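Local structure of putative hemin transport system, substrate-binding protein (Burkholderia cenocepacia J2315, 5GIZ) at residues A[95-100]-A[249-254]; A[103-108]-A[127-132]. The protein binds heme in the periplasm and probably hands it to the inner-membrane transporter of a bacterial heme-acquisition system. One frame throughout, in Å; residues are numbered along the deposited sequence.

Contact 1: residues A[95-100]-A[249-254]; sequences FDERHD and LGFGPR
Phe251, the first residue to leave helical geometry after helix 245-249, sends its side chain across to the loop 95-100. Its CB lies beside the carboxylate of Glu97, with OE2 3.8 Å from that CB, and its CG is close to the same oxygen and to CA of His99. Farther along, CD1 meets CD2 of His99, whose imidazole turns an edge toward the phenyl face in an offset edge-to-face pair, planes 62° apart. CD2 of Phe251 nears N and O of Asp100, and CE1 nears CA of His99. CE2 of Phe251 lies 3.4 Å from the carbonyl carbon C of His99 and also close to N of Asp100, while CZ approaches O of His99. Over the ring centre sits CA of His99, 3.8 Å from the centroid of the Phe251 ring, a CH-pi contact. A flat phenyl suits this place because it can lie against backbone and imidazole together.

Glu97 orders the loop from within. Its CG is anti to the backbone N (chi1 178°) and the chain bends at chi2, which brings OE2 back to accept the backbone N-H of His99 at 2.9 Å through its anti lone pair. OE1 forms a salt bridge with Lys107, which also bonds the carbonyl oxygen of Phe251, so one lysine ties both loops.

His99 and Phe251 also touch Ala171, which contacts heme in the heme-bound protein. This is consistent with the fold of iron-chelate and heme periplasmic binding proteins, two lobes joined by a long helix (118-141) with the ligand cleft between them.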
ATOM      1  N   PHE A  95      -7.457  -7.039 -10.523  1.00 18.39           N
ATOM      2  CA  PHE A  95      -8.010  -7.031  -9.170  1.00 19.56           C
ATOM      3  C   PHE A  95      -8.554  -5.651  -8.845  1.00 22.19           C
ATOM      4  O   PHE A  95      -8.124  -4.651  -9.406  1.00 25.96           O
ATOM      5  CB  PHE A  95      -6.900  -7.506  -8.183  1.00 19.22           C
ATOM      6  CG  PHE A  95      -6.563  -8.949  -8.375  1.00 19.99           C
ATOM      7  CD1 PHE A  95      -5.701  -9.351  -9.380  1.00 19.20           C
ATOM      8  CD2 PHE A  95      -7.144  -9.935  -7.594  1.00 22.56           C
ATOM      9  CE1 PHE A  95      -5.430 -10.695  -9.651  1.00 20.89           C
ATOM     10  CE2 PHE A  95      -6.893 -11.275  -7.863  1.00 23.48           C
ATOM     11  CZ  PHE A  95      -6.014 -11.668  -8.873  1.00 23.41           C
ATOM     12  N   ASP A  96      -9.478  -5.577  -7.898  1.00 24.16           N
ATOM     13  CA  ASP A  96      -9.970  -4.265  -7.474  1.00 27.07           C
ATOM     14  C   ASP A  96      -9.192  -3.823  -6.250  1.00 26.10           C
ATOM     15  O   ASP A  96      -8.466  -4.605  -5.650  1.00 24.22           O
ATOM     16  CB  ASP A  96     -11.462  -4.276  -7.150  1.00 30.61           C
ATOM     17  CG  ASP A  96     -12.315  -4.633  -8.332  1.00 35.04           C
ATOM     18  OD1 ASP A  96     -12.266  -3.934  -9.385  1.00 36.52           O
ATOM     19  OD2 ASP A  96     -13.052  -5.628  -8.186  1.00 38.05           O
ATOM     20  N   GLU A  97      -9.322  -2.547  -5.944  1.00 25.26           N
ATOM     21  CA  GLU A  97      -8.725  -1.930  -4.783  1.00 22.78           C
ATOM     22  C   GLU A  97      -9.785  -1.022  -4.154  1.00 24.48           C
ATOM     23  O   GLU A  97     -10.216  -0.029  -4.780  1.00 26.13           O
ATOM     24  CB  GLU A  97      -7.511  -1.098  -5.144  1.00 22.83           C
ATOM     25  CG  GLU A  97      -6.960  -0.441  -3.901  1.00 21.95           C
ATOM     26  CD  GLU A  97      -6.512  -1.468  -2.870  1.00 21.57           C
ATOM     27  OE1 GLU A  97      -5.393  -2.003  -3.089  1.00 21.08           O
ATOM     28  OE2 GLU A  97      -7.213  -1.713  -1.857  1.00 19.75           O
ATOM     29  N   ARG A  98     -10.219  -1.389  -2.958  1.00 20.69           N
ATOM     30  CA  ARG A  98     -11.173  -0.579  -2.232  1.00 20.53           C
ATOM     31  C   ARG A  98     -10.656  -0.041  -0.892  1.00 19.00           C
ATOM     32  O   ARG A  98     -11.384   0.594  -0.109  1.00 18.24           O
ATOM     33  CB  ARG A  98     -12.392  -1.407  -2.014  1.00 21.59           C
ATOM     34  CG  ARG A  98     -12.778  -2.135  -3.310  1.00 23.51           C
ATOM     35  CD  ARG A  98     -14.219  -2.324  -3.357  1.00 24.13           C
ATOM     36  NE  ARG A  98     -14.672  -2.995  -4.586  1.00 23.64           N
ATOM     37  CZ  ARG A  98     -15.423  -2.448  -5.524  1.00 24.24           C
ATOM     38  NH1 ARG A  98     -15.855  -1.199  -5.440  1.00 26.00           N
ATOM     39  NH2 ARG A  98     -15.795  -3.197  -6.543  1.00 24.26           N
ATOM     40  N   HIS A  99      -9.388  -0.276  -0.644  1.00 17.21           N
ATOM     41  CA  HIS A  99      -8.771   0.222   0.610  1.00 16.33           C
ATOM     42  C   HIS A  99      -9.491  -0.186   1.868  1.00 15.16           C
ATOM     43  O   HIS A  99      -9.726   0.612   2.754  1.00 15.35           O
ATOM     44  CB  HIS A  99      -8.641   1.743   0.588  1.00 17.06           C
ATOM     45  CG  HIS A  99      -7.879   2.247  -0.578  1.00 18.44           C
ATOM     46  ND1 HIS A  99      -8.344   3.253  -1.395  1.00 20.44           N
ATOM     47  CD2 HIS A  99      -6.679   1.877  -1.075  1.00 19.12           C
ATOM     48  CE1 HIS A  99      -7.468   3.463  -2.353  1.00 20.00           C
ATOM     49  NE2 HIS A  99      -6.451   2.644  -2.185  1.00 19.90           N
ATOM     50  N   ASP A 100      -9.833  -1.450   1.940  1.00 14.63           N
ATOM     51  CA  ASP A 100     -10.363  -2.022   3.132  1.00 14.49           C
ATOM     52  C   ASP A 100      -9.933  -3.483   3.280  1.00 13.74           C
ATOM     53  O   ASP A 100      -9.320  -4.099   2.383  1.00 13.63           O
ATOM     54  CB  ASP A 100     -11.903  -1.787   3.230  1.00 15.36           C
ATOM     55  CG  ASP A 100     -12.753  -2.551   2.223  1.00 15.77           C
ATOM     56  OD1 ASP A 100     -12.292  -3.510   1.581  1.00 16.33           O
ATOM     57  OD2 ASP A 100     -13.928  -2.116   2.080  1.00 17.39           O
ATOM     58  N   LEU A 249       0.876   1.419   2.920  1.00 11.10           N
ATOM     59  CA  LEU A 249      -0.236   1.765   2.013  1.00 11.83           C
ATOM     60  C   LEU A 249      -0.677   0.631   1.108  1.00 12.20           C
ATOM     61  O   LEU A 249      -1.673   0.798   0.385  1.00 12.33           O
ATOM     62  CB  LEU A 249       0.154   2.949   1.137  1.00 12.26           C
ATOM     63  CG  LEU A 249       0.535   4.252   1.853  1.00 13.29           C
ATOM     64  CD1 LEU A 249       1.180   5.221   0.865  1.00 13.89           C
ATOM     65  CD2 LEU A 249      -0.659   4.843   2.582  1.00 13.87           C
ATOM     66  N   GLY A 250       0.051  -0.486   1.094  1.00 11.69           N
ATOM     67  CA  GLY A 250      -0.143  -1.486   0.056  1.00 11.80           C
ATOM     68  C   GLY A 250      -1.449  -2.258   0.084  1.00 11.70           C
ATOM     69  O   GLY A 250      -1.869  -2.758  -0.987  1.00 12.30           O
ATOM     70  N   PHE A 251      -2.066  -2.395   1.262  1.00 10.95           N
ATOM     71  CA  PHE A 251      -3.290  -3.224   1.372  1.00 10.62           C
ATOM     72  C   PHE A 251      -3.039  -4.638   0.864  1.00 10.71           C
ATOM     73  O   PHE A 251      -3.664  -5.101  -0.097  1.00 11.41           O
ATOM     74  CB  PHE A 251      -4.497  -2.505   0.703  1.00 10.87           C
ATOM     75  CG  PHE A 251      -5.152  -1.605   1.639  1.00 10.68           C
ATOM     76  CD1 PHE A 251      -4.692  -0.313   1.810  1.00 10.87           C
ATOM     77  CD2 PHE A 251      -6.127  -2.078   2.505  1.00 10.93           C
ATOM     78  CE1 PHE A 251      -5.240   0.518   2.740  1.00 11.00           C
ATOM     79  CE2 PHE A 251      -6.651  -1.259   3.495  1.00 11.03           C
ATOM     80  CZ  PHE A 251      -6.199   0.027   3.622  1.00 10.89           C
ATOM     81  N   GLY A 252      -2.088  -5.310   1.492  1.00 10.21           N
ATOM     82  CA  GLY A 252      -1.781  -6.680   1.231  1.00 10.45           C
ATOM     83  C   GLY A 252      -1.794  -7.586   2.457  1.00 10.36           C
ATOM     84  O   GLY A 252      -2.389  -7.243   3.497  1.00 10.07           O
ATOM     85  N   PRO A 253      -1.144  -8.752   2.372  1.00 10.68           N
ATOM     86  CA  PRO A 253      -1.274  -9.727   3.446  1.00 11.05           C
ATOM     87  C   PRO A 253      -0.681  -9.284   4.767  1.00 11.05           C
ATOM     88  O   PRO A 253      -0.853  -9.948   5.769  1.00 12.19           O
ATOM     89  CB  PRO A 253      -0.619 -10.996   2.884  1.00 11.52           C
ATOM     90  CG  PRO A 253       0.253 -10.494   1.802  1.00 11.67           C
ATOM     91  CD  PRO A 253      -0.372  -9.279   1.232  1.00 11.34           C
ATOM     92  N   ARG A 254       0.104  -8.206   4.764  1.00 10.46           N
ATOM     93  CA  ARG A 254       0.636  -7.653   6.026  1.00 10.22           C
ATOM     94  C   ARG A 254      -0.228  -6.600   6.653  1.00 10.03           C
ATOM     95  O   ARG A 254       0.159  -5.952   7.612  1.00 10.26           O
ATOM     96  CB  ARG A 254       2.056  -7.072   5.817  1.00 10.16           C
ATOM     97  CG  ARG A 254       3.119  -8.090   5.445  1.00 10.39           C
ATOM     98  CD  ARG A 254       4.526  -7.482   5.330  1.00 10.49           C
ATOM     99  NE  ARG A 254       4.626  -6.564   4.216  1.00 10.80           N
ATOM    100  CZ  ARG A 254       5.591  -5.626   4.062  1.00 11.18           C
ATOM    101  NH1 ARG A 254       6.478  -5.403   5.030  1.00 11.71           N
ATOM    102  NH2 ARG A 254       5.624  -4.873   2.977  1.00 11.36           N
TER

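Contact 2: residues A[103-108]-A[127-132]; sequences SVRAKI and RFDRDW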
ATOM      1  N   SER A 103     -11.218  -6.028   0.746  1.00 15.04           N
ATOM      2  CA  SER A 103     -10.536  -5.951  -0.521  1.00 16.26           C
ATOM      3  C   SER A 103      -9.204  -6.781  -0.469  1.00 15.35           C
ATOM      4  O   SER A 103      -8.835  -7.409  -1.458  1.00 16.17           O
ATOM      5  CB  SER A 103     -10.264  -4.459  -0.816  1.00 18.55           C
ATOM      6  OG  SER A 103      -9.606  -4.343  -2.044  1.00 20.96           O
ATOM      7  N   VAL A 104      -8.542  -6.844   0.686  1.00 13.89           N
ATOM      8  CA  VAL A 104      -7.318  -7.612   0.802  1.00 13.21           C
ATOM      9  C   VAL A 104      -7.693  -9.088   0.772  1.00 13.03           C
ATOM     10  O   VAL A 104      -7.015  -9.896   0.140  1.00 12.51           O
ATOM     11  CB  VAL A 104      -6.560  -7.351   2.110  1.00 12.92           C
ATOM     12  CG1 VAL A 104      -5.324  -8.218   2.239  1.00 12.93           C
ATOM     13  CG2 VAL A 104      -6.275  -5.877   2.249  1.00 13.14           C
ATOM     14  N   ARG A 105      -8.762  -9.429   1.512  1.00 13.19           N
ATOM     15  CA  ARG A 105      -9.221 -10.825   1.525  0.70 13.73           C
ATOM     16  C   ARG A 105      -9.564 -11.304   0.111  1.00 13.88           C
ATOM     17  O   ARG A 105      -9.269 -12.472  -0.257  1.00 13.94           O
ATOM     18  CB  ARG A 105     -10.426 -10.976   2.438  0.70 14.21           C
ATOM     19  CG  ARG A 105     -10.049 -10.620   3.860  0.70 14.10           C
ATOM     20  CD  ARG A 105     -11.230 -10.640   4.744  0.70 14.27           C
ATOM     21  NE  ARG A 105     -11.497 -11.996   5.166  0.70 14.41           N
ATOM     22  CZ  ARG A 105     -12.617 -12.680   4.971  0.70 14.41           C
ATOM     23  NH1 ARG A 105     -13.636 -12.197   4.210  0.70 14.94           N
ATOM     24  NH2 ARG A 105     -12.708 -13.910   5.538  0.70 14.20           N
ATOM     25  N   ALA A 106     -10.108 -10.418  -0.731  1.00 14.05           N
ATOM     26  CA  ALA A 106     -10.406 -10.758  -2.116  1.00 14.77           C
ATOM     27  C   ALA A 106      -9.139 -10.936  -2.953  1.00 14.14           C
ATOM     28  O   ALA A 106      -9.107 -11.737  -3.861  1.00 14.25           O
ATOM     29  CB  ALA A 106     -11.316  -9.699  -2.743  1.00 14.79           C
ATOM     30  N   LYS A 107      -8.083 -10.209  -2.635  1.00 13.84           N
ATOM     31  CA  LYS A 107      -6.800 -10.418  -3.289  1.00 13.95           C
ATOM     32  C   LYS A 107      -6.275 -11.823  -2.914  1.00 13.40           C
ATOM     33  O   LYS A 107      -5.760 -12.553  -3.726  1.00 13.27           O
ATOM     34  CB  LYS A 107      -5.775  -9.349  -2.887  1.00 14.55           C
ATOM     35  CG  LYS A 107      -6.055  -7.950  -3.408  1.00 15.50           C
ATOM     36  CD  LYS A 107      -5.040  -6.922  -2.928  1.00 15.41           C
ATOM     37  CE  LYS A 107      -5.558  -5.483  -3.023  1.00 15.71           C
ATOM     38  NZ  LYS A 107      -4.495  -4.488  -2.659  1.00 15.15           N
ATOM     39  N   ILE A 108      -6.396 -12.178  -1.634  1.00 12.98           N
ATOM     40  CA  ILE A 108      -5.916 -13.505  -1.213  1.00 13.10           C
ATOM     41  C   ILE A 108      -6.642 -14.618  -1.977  1.00 13.54           C
ATOM     42  O   ILE A 108      -6.018 -15.476  -2.583  1.00 13.97           O
ATOM     43  CB  ILE A 108      -6.041 -13.705   0.315  1.00 12.87           C
ATOM     44  CG1 ILE A 108      -5.073 -12.739   1.032  1.00 12.24           C
ATOM     45  CG2 ILE A 108      -5.750 -15.141   0.747  1.00 13.21           C
ATOM     46  CD1 ILE A 108      -5.294 -12.618   2.524  1.00 12.26           C
ATOM     47  N   ARG A 127      -5.058 -17.481   8.435  1.00 15.73           N
ATOM     48  CA  ARG A 127      -3.987 -16.794   9.210  1.00 17.24           C
ATOM     49  C   ARG A 127      -4.216 -15.293   9.243  1.00 15.49           C
ATOM     50  O   ARG A 127      -4.163 -14.635  10.284  1.00 15.14           O
ATOM     51  CB  ARG A 127      -2.589 -17.030   8.580  1.00 21.17           C
ATOM     52  CG  ARG A 127      -2.150 -18.478   8.514  1.00 27.52           C
ATOM     53  CD  ARG A 127      -0.639 -18.689   8.406  1.00 33.86           C
ATOM     54  NE  ARG A 127       0.022 -18.078   7.248  1.00 39.81           N
ATOM     55  CZ  ARG A 127       0.042 -18.573   6.007  1.00 43.58           C
ATOM     56  NH1 ARG A 127      -0.584 -19.714   5.682  1.00 44.07           N
ATOM     57  NH2 ARG A 127       0.706 -17.907   5.070  1.00 49.54           N
ATOM     58  N   PHE A 128      -4.464 -14.732   8.060  1.00 13.56           N
ATOM     59  CA  PHE A 128      -4.743 -13.337   7.908  1.00 12.67           C
ATOM     60  C   PHE A 128      -5.898 -12.906   8.817  1.00 12.37           C
ATOM     61  O   PHE A 128      -5.799 -11.906   9.545  1.00 11.96           O
ATOM     62  CB  PHE A 128      -5.044 -13.027   6.442  1.00 12.37           C
ATOM     63  CG  PHE A 128      -5.388 -11.621   6.202  1.00 12.27           C
ATOM     64  CD1 PHE A 128      -6.693 -11.185   6.323  1.00 12.34           C
ATOM     65  CD2 PHE A 128      -4.422 -10.697   5.813  1.00 12.23           C
ATOM     66  CE1 PHE A 128      -7.059  -9.895   6.060  1.00 12.55           C
ATOM     67  CE2 PHE A 128      -4.773  -9.402   5.555  1.00 12.51           C
ATOM     68  CZ  PHE A 128      -6.093  -8.977   5.667  1.00 12.31           C
ATOM     69  N   ASP A 129      -6.989 -13.669   8.796  1.00 12.44           N
ATOM     70  CA  ASP A 129      -8.168 -13.327   9.594  1.00 12.81           C
ATOM     71  C   ASP A 129      -7.922 -13.367  11.088  1.00 13.12           C
ATOM     72  O   ASP A 129      -8.378 -12.504  11.810  1.00 13.22           O
ATOM     73  CB  ASP A 129      -9.343 -14.250   9.265  1.00 13.16           C
ATOM     74  CG  ASP A 129      -9.992 -13.950   7.923  1.00 13.58           C
ATOM     75  OD1 ASP A 129      -9.689 -12.908   7.289  1.00 13.42           O
ATOM     76  OD2 ASP A 129     -10.872 -14.751   7.459  1.00 13.81           O
ATOM     77  N   ARG A 130      -7.094 -14.326  11.539  1.00 14.10           N
ATOM     78  CA  ARG A 130      -6.704 -14.405  12.941  1.00 15.38           C
ATOM     79  C   ARG A 130      -5.859 -13.188  13.290  1.00 14.35           C
ATOM     80  O   ARG A 130      -6.069 -12.537  14.317  1.00 14.18           O
ATOM     81  CB  ARG A 130      -5.954 -15.729  13.174  1.00 17.67           C
ATOM     82  CG  ARG A 130      -5.524 -16.001  14.587  1.00 20.81           C
ATOM     83  CD  ARG A 130      -5.059 -17.449  14.687  1.00 23.53           C
ATOM     84  NE  ARG A 130      -3.890 -17.784  13.841  1.00 26.42           N
ATOM     85  CZ  ARG A 130      -3.848 -18.685  12.846  1.00 28.86           C
ATOM     86  NH1 ARG A 130      -4.918 -19.411  12.487  1.00 30.81           N
ATOM     87  NH2 ARG A 130      -2.690 -18.883  12.191  1.00 29.25           N
ATOM     88  N   ASP A 131      -4.893 -12.892  12.445  1.00 13.44           N
ATOM     89  CA  ASP A 131      -4.065 -11.735  12.711  1.00 13.39           C
ATOM     90  C   ASP A 131      -4.858 -10.428  12.685  1.00 12.50           C
ATOM     91  O   ASP A 131      -4.600  -9.484  13.467  1.00 12.72           O
ATOM     92  CB  ASP A 131      -2.915 -11.655  11.722  1.00 14.13           C
ATOM     93  CG  ASP A 131      -1.901 -12.770  11.900  1.00 15.96           C
ATOM     94  OD1 ASP A 131      -1.858 -13.446  12.928  1.00 19.11           O
ATOM     95  OD2 ASP A 131      -1.105 -12.969  11.004  1.00 17.99           O
ATOM     96  N   TRP A 132      -5.806 -10.344  11.757  1.00 11.76           N
ATOM     97  CA  TRP A 132      -6.639  -9.157  11.688  1.00 11.50           C
ATOM     98  C   TRP A 132      -7.450  -8.937  12.978  1.00 12.19           C
ATOM     99  O   TRP A 132      -7.548  -7.830  13.482  1.00 11.91           O
ATOM    100  CB  TRP A 132      -7.530  -9.229  10.492  1.00 11.35           C
ATOM    101  CG  TRP A 132      -8.370  -7.990  10.321  1.00 11.39           C
ATOM    102  CD1 TRP A 132      -9.704  -7.946  10.303  1.00 12.18           C
ATOM    103  CD2 TRP A 132      -7.918  -6.639  10.133  1.00 11.40           C
ATOM    104  NE1 TRP A 132     -10.133  -6.661  10.138  1.00 12.30           N
ATOM    105  CE2 TRP A 132      -9.060  -5.830  10.052  1.00 12.31           C
ATOM    106  CE3 TRP A 132      -6.667  -6.045  10.069  1.00 11.93           C
ATOM    107  CZ2 TRP A 132      -9.009  -4.466   9.832  1.00 12.85           C
ATOM    108  CZ3 TRP A 132      -6.606  -4.663   9.901  1.00 12.25           C
ATOM    109  CH2 TRP A 132      -7.778  -3.896   9.747  1.00 12.62           C
TER
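Helices 101-114 and 118-141 run nearly antiparallel here, their local axes 11.5 Å apart at closest approach and 160° between their directions, with Arg105 facing Phe128 in the backbone register. That wide spacing is filled by the ring of Phe128, whose CG stands anti to the backbone N (chi1 178°) so that the phenyl reaches toward the other helix. CD1 of Ile108 sits over one face of the ring, displaced toward its rim, 4.2 Å from the centroid of Phe128. At the far end one branch of Val104, CG1, lies 3.6 Å from CE2 and CZ of Phe128, with CB behind it. CG of Arg105 packs against CE1, so the aliphatic part of the arginine extends the apolar seam.

Beyond that, the Arg105 chain bends at chi3 (83°) and presents its guanidinium to Asp129. NE of Arg105 donates to OD1 of Asp129 at 2.9 Å, and NH2 of Arg105 to OD2 of Asp129 at 2.8 Å. Both oxygens use syn lone pairs in a side-on bidentate salt bridge that, in this conformer, holds the two flat groups nearly in one plane. Arg105 NH1 has a second acidic partner, Glu102.

Neighbouring elements complete the packing: Phe128 also touches Val101 and, on helix 255-269, Pro256. Loop residue Phe251 packs on Val104, so this helix pair adjoins both the C-terminal helix and the turn that precedes it.

In the fold
The centres of contacts 1 and 2 lie about 10 Å apart, and helix 101-114 links them: it follows the loop 95-100 directly and supplies one side of contact 2. Along the chain the order is 95-100, 103-108, 127-132 and 249-254, so contact 2 falls entirely within the span that contact 1 bridges. Lys107 joins them physically, and CG1 of Val104 packs near the carbonyl oxygen of Gly252. Strand 91-94, at an edge of the four-stranded parallel sheet, leads into this region. Contact 1 borders the heme cleft, while contact 2 lies farther back, where the long helix 118-141 passes toward the second lobe; as in relatives, this connection probably limits lobe movement on heme binding.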